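Local structure of serine--tRNA ligase, cytoplasmic (Candida albicans, 3QO8) at residues A37-W42 with K99-K104; A20-R25 with N106-I111; L354-P359 with I412-E417. The protein attaches serine to tRNA(Ser) in two steps, first activating serine with ATP to seryl-adenylate and then transferring it to the acceptor end of the tRNA. One frame throughout, in Å; residues are numbered along the deposited sequence.

Contact 1 of 3, residues A37-W42 with K99-K104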
loop_
_atom_site.group_PDB
_atom_site.type_symbol
_atom_site.label_atom_id
_atom_site.label_comp_id
_atom_site.label_asym_id
_atom_site.label_seq_id
_atom_site.Cartn_x
_atom_site.Cartn_y
_atom_site.Cartn_z
ATOM N N ALA A 37 -19.842 38.759 -5.465
ATOM C CA ALA A 37 -19.295 40.052 -5.069
ATOM C C ALA A 37 -17.803 40.119 -5.389
ATOM O O ALA A 37 -17.333 41.041 -6.069
ATOM C CB ALA A 37 -19.542 40.310 -3.586
ATOM N N GLU A 38 -17.059 39.126 -4.914
ATOM C CA GLU A 38 -15.621 39.096 -5.141
ATOM C C GLU A 38 -15.289 39.089 -6.631
ATOM O O GLU A 38 -14.312 39.697 -7.059
ATOM C CB GLU A 38 -14.990 37.912 -4.412
ATOM C CG GLU A 38 -15.343 37.895 -2.930
ATOM C CD GLU A 38 -14.351 37.122 -2.084
ATOM O OE1 GLU A 38 -13.431 36.495 -2.655
ATOM O OE2 GLU A 38 -14.490 37.149 -0.843
ATOM N N TYR A 39 -16.112 38.426 -7.434
ATOM C CA TYR A 39 -15.878 38.466 -8.868
ATOM C C TYR A 39 -15.943 39.897 -9.409
ATOM O O TYR A 39 -15.145 40.294 -10.265
ATOM C CB TYR A 39 -16.870 37.599 -9.626
ATOM C CG TYR A 39 -16.729 37.785 -11.117
ATOM C CD1 TYR A 39 -15.737 37.118 -11.826
ATOM C CD2 TYR A 39 -17.567 38.649 -11.807
ATOM C CE1 TYR A 39 -15.593 37.292 -13.183
ATOM C CE2 TYR A 39 -17.432 38.830 -13.165
ATOM C CZ TYR A 39 -16.445 38.150 -13.849
ATOM O OH TYR A 39 -16.308 38.328 -15.205
ATOM N N LYS A 40 -16.912 40.664 -8.925
ATOM C CA LYS A 40 -17.062 42.033 -9.388
ATOM C C LYS A 40 -15.872 42.883 -8.967
ATOM O O LYS A 40 -15.415 43.736 -9.729
ATOM C CB LYS A 40 -18.361 42.653 -8.877
ATOM C CG LYS A 40 -19.619 41.940 -9.359
ATOM C CD LYS A 40 -20.874 42.750 -9.062
ATOM C CE LYS A 40 -22.121 41.980 -9.481
ATOM N NZ LYS A 40 -23.369 42.608 -8.977
ATOM N N GLU A 41 -15.375 42.660 -7.755
ATOM C CA GLU A 41 -14.177 43.362 -7.308
ATOM C C GLU A 41 -13.010 43.007 -8.214
ATOM O O GLU A 41 -12.251 43.871 -8.643
ATOM C CB GLU A 41 -13.861 43.020 -5.854
ATOM C CG GLU A 41 -14.933 43.504 -4.903
ATOM C CD GLU A 41 -15.299 44.967 -5.144
ATOM O OE1 GLU A 41 -14.387 45.765 -5.467
ATOM O OE2 GLU A 41 -16.499 45.320 -5.016
ATOM N N TRP A 42 -12.880 41.727 -8.518
ATOM C CA TRP A 42 -11.812 41.277 -9.394
ATOM C C TRP A 42 -11.888 41.966 -10.754
ATOM O O TRP A 42 -10.884 42.461 -11.263
ATOM C CB TRP A 42 -11.860 39.757 -9.556
ATOM C CG TRP A 42 -10.831 39.275 -10.491
ATOM C CD1 TRP A 42 -9.515 39.042 -10.213
ATOM C CD2 TRP A 42 -11.008 38.991 -11.881
ATOM N NE1 TRP A 42 -8.866 38.619 -11.343
ATOM C CE2 TRP A 42 -9.758 38.579 -12.381
ATOM C CE3 TRP A 42 -12.102 39.041 -12.751
ATOM C CZ2 TRP A 42 -9.571 38.218 -13.716
ATOM C CZ3 TRP A 42 -11.917 38.680 -14.075
ATOM C CH2 TRP A 42 -10.661 38.276 -14.545
ATOM N N LYS A 99 -7.275 34.737 -5.957
ATOM C CA LYS A 99 -7.000 33.661 -5.015
ATOM C C LYS A 99 -8.200 33.371 -4.114
ATOM O O LYS A 99 -8.597 32.215 -3.938
ATOM C CB LYS A 99 -5.777 34.014 -4.166
ATOM C CG LYS A 99 -5.430 33.002 -3.090
ATOM C CD LYS A 99 -4.142 33.392 -2.368
ATOM C CE LYS A 99 -3.900 32.523 -1.142
ATOM N NZ LYS A 99 -3.701 31.085 -1.486
ATOM N N ASN A 100 -8.769 34.424 -3.539
ATOM C CA ASN A 100 -9.889 34.266 -2.622
ATOM C C ASN A 100 -11.156 33.850 -3.352
ATOM O O ASN A 100 -11.997 33.140 -2.807
ATOM C CB ASN A 100 -10.135 35.553 -1.830
ATOM C CG ASN A 100 -8.995 35.881 -0.887
ATOM O OD1 ASN A 100 -8.178 35.018 -0.556
ATOM N ND2 ASN A 100 -8.935 37.132 -0.441
ATOM N N LEU A 101 -11.288 34.304 -4.590
ATOM C CA LEU A 101 -12.433 33.930 -5.401
ATOM C C LEU A 101 -12.392 32.428 -5.668
ATOM O O LEU A 101 -13.354 31.721 -5.392
ATOM C CB LEU A 101 -12.451 34.728 -6.705
ATOM C CG LEU A 101 -13.477 34.327 -7.757
ATOM C CD1 LEU A 101 -14.886 34.619 -7.264
ATOM C CD2 LEU A 101 -13.188 35.082 -9.038
ATOM N N ARG A 102 -11.266 31.930 -6.168
ATOM C CA ARG A 102 -11.162 30.504 -6.458
ATOM C C ARG A 102 -11.283 29.638 -5.201
ATOM O O ARG A 102 -11.823 28.529 -5.244
ATOM C CB ARG A 102 -9.881 30.202 -7.235
ATOM C CG ARG A 102 -9.836 30.943 -8.564
ATOM C CD ARG A 102 -8.571 30.674 -9.354
ATOM N NE ARG A 102 -8.554 31.456 -10.587
ATOM C CZ ARG A 102 -9.094 31.057 -11.737
ATOM N NH1 ARG A 102 -9.687 29.873 -11.820
ATOM N NH2 ARG A 102 -9.035 31.841 -12.806
ATOM N N SER A 103 -10.799 30.157 -4.080
ATOM C CA SER A 103 -10.904 29.456 -2.808
ATOM C C SER A 103 -12.359 29.265 -2.419
ATOM O O SER A 103 -12.745 28.208 -1.917
ATOM C CB SER A 103 -10.183 30.235 -1.713
ATOM O OG SER A 103 -10.571 29.779 -0.430
ATOM N N LYS A 104 -13.161 30.303 -2.639
ATOM C CA LYS A 104 -14.579 30.243 -2.328
ATOM C C LYS A 104 -15.300 29.308 -3.286
ATOM O O LYS A 104 -16.084 28.466 -2.864
ATOM C CB LYS A 104 -15.203 31.635 -2.359
ATOM C CG LYS A 104 -14.857 32.477 -1.142
ATOM C CD LYS A 104 -15.680 33.754 -1.093
ATOM C CE LYS A 104 -15.377 34.556 0.163
ATOM N NZ LYS A 104 -15.647 33.778 1.401
#

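Contact 2 of 3, residues A20-R25 with N106-I111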
loop_
_atom_site.group_PDB
_atom_site.type_symbol
_atom_site.label_atom_id
_atom_site.label_comp_id
_atom_site.label_asym_id
_atom_site.label_seq_id
_atom_site.Cartn_x
_atom_site.Cartn_y
_atom_site.Cartn_z
ATOM N N ALA A 20 -29.956 26.916 -4.771
ATOM C CA ALA A 20 -30.898 25.832 -4.510
ATOM C C ALA A 20 -30.114 24.554 -4.242
ATOM O O ALA A 20 -30.455 23.779 -3.355
ATOM C CB ALA A 20 -31.839 25.647 -5.684
ATOM N N SER A 21 -29.041 24.342 -5.001
ATOM C CA SER A 21 -28.252 23.132 -4.842
ATOM C C SER A 21 -27.589 23.138 -3.476
ATOM O O SER A 21 -27.627 22.135 -2.761
ATOM C CB SER A 21 -27.181 23.022 -5.937
ATOM O OG SER A 21 -26.417 21.842 -5.772
ATOM N N GLN A 22 -26.983 24.267 -3.113
ATOM C CA GLN A 22 -26.339 24.400 -1.803
ATOM C C GLN A 22 -27.313 24.065 -0.675
ATOM O O GLN A 22 -26.959 23.409 0.307
ATOM C CB GLN A 22 -25.784 25.812 -1.618
ATOM C CG GLN A 22 -24.513 26.088 -2.452
ATOM C CD GLN A 22 -23.373 25.160 -2.088
ATOM O OE1 GLN A 22 -23.153 24.139 -2.736
ATOM N NE2 GLN A 22 -22.646 25.506 -1.036
ATOM N N LYS A 23 -28.545 24.529 -0.833
ATOM C CA LYS A 23 -29.588 24.305 0.159
ATOM C C LYS A 23 -29.895 22.819 0.278
ATOM O O LYS A 23 -29.956 22.276 1.383
ATOM C CB LYS A 23 -30.842 25.084 -0.230
ATOM C CG LYS A 23 -31.723 25.502 0.933
ATOM C CD LYS A 23 -32.627 26.646 0.499
ATOM C CE LYS A 23 -31.810 27.708 -0.242
ATOM N NZ LYS A 23 -32.633 28.820 -0.797
ATOM N N LYS A 24 -30.076 22.158 -0.864
ATOM C CA LYS A 24 -30.293 20.709 -0.889
ATOM C C LYS A 24 -29.156 19.953 -0.215
ATOM O O LYS A 24 -29.379 18.930 0.429
ATOM C CB LYS A 24 -30.436 20.212 -2.326
ATOM C CG LYS A 24 -31.659 20.733 -3.044
ATOM C CD LYS A 24 -31.821 20.034 -4.368
ATOM C CE LYS A 24 -32.874 20.692 -5.226
ATOM N NZ LYS A 24 -32.829 20.080 -6.587
ATOM N N ARG A 25 -27.939 20.461 -0.380
ATOM C CA ARG A 25 -26.745 19.816 0.153
ATOM C C ARG A 25 -26.643 20.005 1.662
ATOM O O ARG A 25 -25.918 19.278 2.341
ATOM C CB ARG A 25 -25.481 20.386 -0.518
ATOM C CG ARG A 25 -25.174 19.802 -1.897
ATOM C CD ARG A 25 -23.846 20.336 -2.487
ATOM N NE ARG A 25 -23.599 19.678 -3.763
ATOM C CZ ARG A 25 -23.106 18.449 -3.864
ATOM N NH1 ARG A 25 -22.779 17.767 -2.766
ATOM N NH2 ARG A 25 -22.947 17.898 -5.054
ATOM N N ASN A 106 -14.165 26.868 -4.798
ATOM C CA ASN A 106 -13.754 25.512 -4.467
ATOM C C ASN A 106 -14.603 24.870 -3.373
ATOM O O ASN A 106 -14.715 23.648 -3.303
ATOM C CB ASN A 106 -12.276 25.484 -4.070
ATOM C CG ASN A 106 -11.800 24.097 -3.730
ATOM O OD1 ASN A 106 -11.703 23.232 -4.602
ATOM N ND2 ASN A 106 -11.495 23.871 -2.456
ATOM N N GLN A 107 -15.195 25.697 -2.523
ATOM C CA GLN A 107 -16.040 25.205 -1.442
ATOM C C GLN A 107 -17.443 24.782 -1.908
ATOM O O GLN A 107 -18.127 24.035 -1.213
ATOM C CB GLN A 107 -16.169 26.261 -0.347
ATOM C CG GLN A 107 -14.864 26.691 0.274
ATOM C CD GLN A 107 -15.077 27.688 1.386
ATOM O OE1 GLN A 107 -15.893 27.467 2.281
ATOM N NE2 GLN A 107 -14.358 28.801 1.330
ATOM N N VAL A 108 -17.864 25.254 -3.078
ATOM C CA VAL A 108 -19.211 24.977 -3.568
ATOM C C VAL A 108 -19.306 23.595 -4.218
ATOM O O VAL A 108 -18.557 23.276 -5.145
ATOM C CB VAL A 108 -19.677 26.049 -4.573
ATOM C CG1 VAL A 108 -21.093 25.746 -5.070
ATOM C CG2 VAL A 108 -19.610 27.437 -3.938
ATOM N N GLY A 109 -20.232 22.781 -3.726
ATOM C CA GLY A 109 -20.460 21.460 -4.281
ATOM C C GLY A 109 -21.050 21.504 -5.677
ATOM O O GLY A 109 -21.601 22.515 -6.105
ATOM N N ASN A 110 -20.912 20.398 -6.397
ATOM C CA ASN A 110 -21.469 20.269 -7.734
ATOM C C ASN A 110 -22.997 20.460 -7.687
ATOM O O ASN A 110 -23.630 20.236 -6.646
ATOM C CB ASN A 110 -21.122 18.883 -8.284
ATOM C CG ASN A 110 -21.181 18.823 -9.792
ATOM O OD1 ASN A 110 -21.515 19.803 -10.444
ATOM N ND2 ASN A 110 -20.829 17.671 -10.355
ATOM N N ILE A 111 -23.590 20.876 -8.803
ATOM C CA ILE A 111 -25.044 21.059 -8.860
ATOM C C ILE A 111 -25.761 19.730 -8.713
ATOM O O ILE A 111 -25.602 18.833 -9.544
ATOM C CB ILE A 111 -25.500 21.683 -10.188
ATOM C CG1 ILE A 111 -24.775 23.005 -10.438
ATOM C CG2 ILE A 111 -27.027 21.868 -10.197
ATOM C CD1 ILE A 111 -24.733 23.880 -9.236
HETATM O O HOH W 1 -24.087 22.861 -5.003
HETATM O O HOH W 2 -20.956 23.158 -1.008
#

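Contact 3 of 3, residues L354-P359 with I412-E417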
loop_
_atom_site.group_PDB
_atom_site.type_symbol
_atom_site.label_atom_id
_atom_site.label_comp_id
_atom_site.label_asym_id
_atom_site.label_seq_id
_atom_site.Cartn_x
_atom_site.Cartn_y
_atom_site.Cartn_z
ATOM N N LEU A 354 -25.274 0.504 -4.133
ATOM C CA LEU A 354 -25.785 -0.851 -4.114
ATOM C C LEU A 354 -25.462 -1.345 -2.715
ATOM O O LEU A 354 -24.314 -1.289 -2.272
ATOM C CB LEU A 354 -25.134 -1.734 -5.192
ATOM C CG LEU A 354 -25.675 -3.170 -5.302
ATOM C CD1 LEU A 354 -25.601 -3.694 -6.729
ATOM C CD2 LEU A 354 -24.964 -4.117 -4.346
ATOM N N GLU A 355 -26.496 -1.777 -2.011
ATOM C CA GLU A 355 -26.373 -2.292 -0.657
ATOM C C GLU A 355 -26.816 -3.744 -0.679
ATOM O O GLU A 355 -27.944 -4.055 -1.079
ATOM C CB GLU A 355 -27.268 -1.491 0.302
ATOM C CG GLU A 355 -27.075 0.035 0.248
ATOM C CD GLU A 355 -28.026 0.752 1.199
ATOM O OE1 GLU A 355 -29.146 0.241 1.407
ATOM O OE2 GLU A 355 -27.651 1.801 1.753
ATOM N N ALA A 356 -25.925 -4.634 -0.261
ATOM C CA ALA A 356 -26.184 -6.062 -0.366
ATOM C C ALA A 356 -26.750 -6.563 0.953
ATOM O O ALA A 356 -26.475 -5.996 2.008
ATOM C CB ALA A 356 -24.899 -6.821 -0.697
ATOM N N TRP A 357 -27.534 -7.631 0.880
ATOM C CA TRP A 357 -28.139 -8.205 2.068
ATOM C C TRP A 357 -27.132 -9.022 2.867
ATOM O O TRP A 357 -26.502 -9.931 2.338
ATOM C CB TRP A 357 -29.332 -9.084 1.674
ATOM C CG TRP A 357 -30.069 -9.696 2.846
ATOM C CD1 TRP A 357 -30.111 -11.022 3.199
ATOM C CD2 TRP A 357 -30.876 -8.999 3.807
ATOM N NE1 TRP A 357 -30.905 -11.187 4.326
ATOM C CE2 TRP A 357 -31.382 -9.961 4.712
ATOM C CE3 TRP A 357 -31.228 -7.655 3.985
ATOM C CZ2 TRP A 357 -32.213 -9.616 5.780
ATOM C CZ3 TRP A 357 -32.057 -7.316 5.040
ATOM C CH2 TRP A 357 -32.544 -8.293 5.922
ATOM N N PHE A 358 -26.984 -8.686 4.145
ATOM C CA PHE A 358 -26.180 -9.472 5.065
ATOM C C PHE A 358 -27.155 -10.222 5.990
ATOM O O PHE A 358 -27.729 -9.626 6.905
ATOM C CB PHE A 358 -25.256 -8.549 5.880
ATOM C CG PHE A 358 -23.986 -8.127 5.152
ATOM C CD1 PHE A 358 -24.041 -7.343 4.001
ATOM C CD2 PHE A 358 -22.742 -8.501 5.637
ATOM C CE1 PHE A 358 -22.868 -6.950 3.337
ATOM C CE2 PHE A 358 -21.572 -8.124 4.987
ATOM C CZ PHE A 358 -21.630 -7.346 3.823
ATOM N N PRO A 359 -27.354 -11.529 5.753
ATOM C CA PRO A 359 -28.459 -12.199 6.458
ATOM C C PRO A 359 -28.231 -12.390 7.954
ATOM O O PRO A 359 -29.216 -12.493 8.673
ATOM C CB PRO A 359 -28.580 -13.546 5.743
ATOM C CG PRO A 359 -27.198 -13.790 5.161
ATOM C CD PRO A 359 -26.688 -12.418 4.780
ATOM N N ILE A 412 -16.153 -10.025 0.386
ATOM C CA ILE A 412 -15.955 -11.311 1.042
ATOM C C ILE A 412 -16.892 -11.446 2.236
ATOM O O ILE A 412 -17.516 -12.495 2.431
ATOM C CB ILE A 412 -14.502 -11.519 1.500
ATOM C CG1 ILE A 412 -13.599 -11.805 0.284
ATOM C CG2 ILE A 412 -14.440 -12.677 2.527
ATOM C CD1 ILE A 412 -12.073 -11.785 0.589
ATOM N N CYS A 413 -17.017 -10.386 3.029
ATOM C CA CYS A 413 -17.931 -10.441 4.179
ATOM C C CYS A 413 -19.355 -10.834 3.770
ATOM O O CYS A 413 -20.007 -11.636 4.434
ATOM C CB CYS A 413 -17.955 -9.105 4.918
ATOM S SG CYS A 413 -16.365 -8.678 5.660
ATOM N N CYS A 414 -19.833 -10.284 2.662
ATOM C CA CYS A 414 -21.188 -10.596 2.190
ATOM C C CYS A 414 -21.306 -12.050 1.722
ATOM O O CYS A 414 -22.296 -12.753 2.004
ATOM C CB CYS A 414 -21.575 -9.661 1.047
ATOM S SG CYS A 414 -23.312 -9.802 0.594
ATOM N N ILE A 415 -20.289 -12.497 0.995
ATOM C CA ILE A 415 -20.205 -13.886 0.578
ATOM C C ILE A 415 -20.229 -14.824 1.780
ATOM O O ILE A 415 -20.970 -15.813 1.800
ATOM C CB ILE A 415 -18.921 -14.127 -0.260
ATOM C CG1 ILE A 415 -19.078 -13.449 -1.635
ATOM C CG2 ILE A 415 -18.647 -15.632 -0.399
ATOM C CD1 ILE A 415 -17.812 -13.366 -2.444
ATOM N N LEU A 416 -19.400 -14.529 2.772
ATOM C CA LEU A 416 -19.330 -15.377 3.962
ATOM C C LEU A 416 -20.708 -15.574 4.587
ATOM O O LEU A 416 -21.087 -16.699 4.934
ATOM C CB LEU A 416 -18.380 -14.787 4.994
ATOM C CG LEU A 416 -16.900 -14.731 4.566
ATOM C CD1 LEU A 416 -16.064 -14.011 5.598
ATOM C CD2 LEU A 416 -16.344 -16.122 4.321
ATOM N N GLU A 417 -21.469 -14.496 4.759
ATOM C CA GLU A 417 -22.756 -14.670 5.440
ATOM C C GLU A 417 -23.748 -15.409 4.551
ATOM O O GLU A 417 -24.556 -16.194 5.040
ATOM C CB GLU A 417 -23.331 -13.344 5.962
ATOM C CG GLU A 417 -22.442 -12.690 7.018
ATOM C CD GLU A 417 -23.145 -11.612 7.825
ATOM O OE1 GLU A 417 -24.343 -11.346 7.584
ATOM O OE2 GLU A 417 -22.490 -11.038 8.719
#

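Contact 1 of 3, residues A37-W42 with K99-K104
Glu38 and Leu101 mark the closest backbone approach, CA to CA 6.1 Å, between helices 30-65 and 74-107, which pair as the antiparallel coiled-coil arm of seryl-tRNA synthetases, part of the N-terminal extension involved in tRNA binding. The two short segments run at 155° to each other with their axes 9.5 Å apart at the nearest point. Apolar contact is carried by Leu101. Its CG lies anti to the backbone N (chi1 172°), and CD1 reaches the start of Tyr39, 4.0 Å from Tyr39 N and 4.3 Å from Tyr39 CB, while CD2 comes up to the edge of the phenol ring near its plane. Ile4, Leu8 and Lys11 of the N-terminal loop pack on Tyr39, and Ile4 also on Leu101; Ile35, on helix 30-65 itself, touches Leu101 too. The polar side belongs to Glu38, whose extended chain crosses Lys104 at about a right angle. Its carboxylate OE1 sits 3.5 Å from Asn100 CB, and Glu38 OE2 comes to a short 2.9 Å from Lys104 CE, against the lysine's carbon chain and not its ammonium. The opposite charges probably attract weakly, beyond salt-bridge distance: the lysine chain bends at its last torsion (chi4 -59°), and the ammonium forms its salt bridge with Glu34, one turn earlier on helix 30-65, leaving Lys104 NZ 4.2 Å from Glu38 OE2.

Contact 2 of 3, residues A20-R25 with N106-I111
Arg25 reaches Asn110 O with its chain extended from CG to NE, and the turn at chi4 (-79°) then sets CZ so that the guanidinium meets the carbonyl edge-on. Gln22 instead folds at chi2 (-61°), and its OE1 lies 3.5 Å from Val108 CG1, the two side chains crossing at about a right angle. These groups fasten helix 15-25 of the N-terminal domain to the chain that leaves the end of the long arm helix 74-107.

Arg25 holds Asn110 O side-on with two nitrogens: NE donates to Asn110 O at 2.9 Å from within the carbonyl plane, whereas NH2, also 2.9 Å from Asn110 O, approaches from above that plane. The oxygen itself stays within 6° of the guanidinium plane, and Gly109 CA lies over one face of the group, 3.6 Å from Arg25 NE. The single N-H of Gly109 is given mainly to a water, 2.8 Å from Gly109 N, that also accepts from Gln22 NE2; its direct bond to Gln22 OE1 is weak. A second water is hydrogen-bonded to Ser21 OG and lies within donating reach of Gln22 OE1 and Gly109 O, though it cannot serve every acceptor around it at once. Ser21 OG, 3.5 Å from Ile111 CA, also accepts from Val112 N, and Gln22 NE2 donates to Ser28 O.

Beyond the pair, Arg25 NH1 binds Asn345 O, while Asn110 ND2 binds Thr374 OG1 and Ala347 O, tying the junction to the catalytic core. The partners named for the buried guanidinium are backbone carbonyls, whose dipoles probably help stabilise its charge close to a bound magnesium ion, and the bonds to Asn110 O and Asn345 O would restrict its rotation.

Contact 3 of 3, residues L354-P359 with I412-E417
Cys414 lies over one face of the Phe358 ring, its CA 4.0 Å from the ring centroid in a CH-pi contact, offset toward the rim. Its SG adds an oblique sulfur-aromatic contact, 4.4 Å from the same centroid. Because SG is anti to the backbone N of Cys414 (chi1 -171°), it lies against the strand, 3.6 Å from Ala356 CB and at the same distance from Trp357 O. Cys413 CB touches the ring at Phe358 CE2, 3.7 Å away. The extended Glu417 side chain crosses Phe358 at about a right angle, ring and carboxylate planes 78° apart, and brings OE1 to 3.4 Å from Phe358 CB. Pro359 CD packs on Glu417 CB at 3.7 Å.

Helix 408-419 is thereby laid on strand 350-358 of the mostly antiparallel sheet of the class II catalytic core, the short segments running at 35° to each other. Further out, Leu367 of the neighbouring strand, an ATP-site residue by similarity, packs on Ala356, and His154 touches both Phe358 and Cys413. Asn418 ND2 bonds both Trp357 O and Cys414 O, bridging strand and helix.

The buried carboxylate of Glu417 is well supplied with donors: Phe360 N at OE1, His154 N and Gln361 NE2 at OE2. These bonds would offset the cost of burying a charge, probably keeping Glu417 ionised, and they orient its flat group beside an otherwise largely apolar interface.

In the fold
Contacts 1 and 2 share helix 74-107 and lie with centres 17 Å apart: contact 1 pairs the two helices of the arm, and contact 2 lies at its base, where residues 106-111 run on from that helix and meet helix 15-25. Contact 3 belongs to the catalytic core, its centre 48 Å from that of contact 1 and 33 Å from that of contact 2. It sits beside the active site, with the side chain of Cys413 about 8 Å from the bound seryl-sulfamoyl adenosine. The side chain of Arg25 in contact 2 is about 14 Å from a bound ligand molecule and about 4 Å from a bound magnesium ion, whereas contact 1 lies far from the active site.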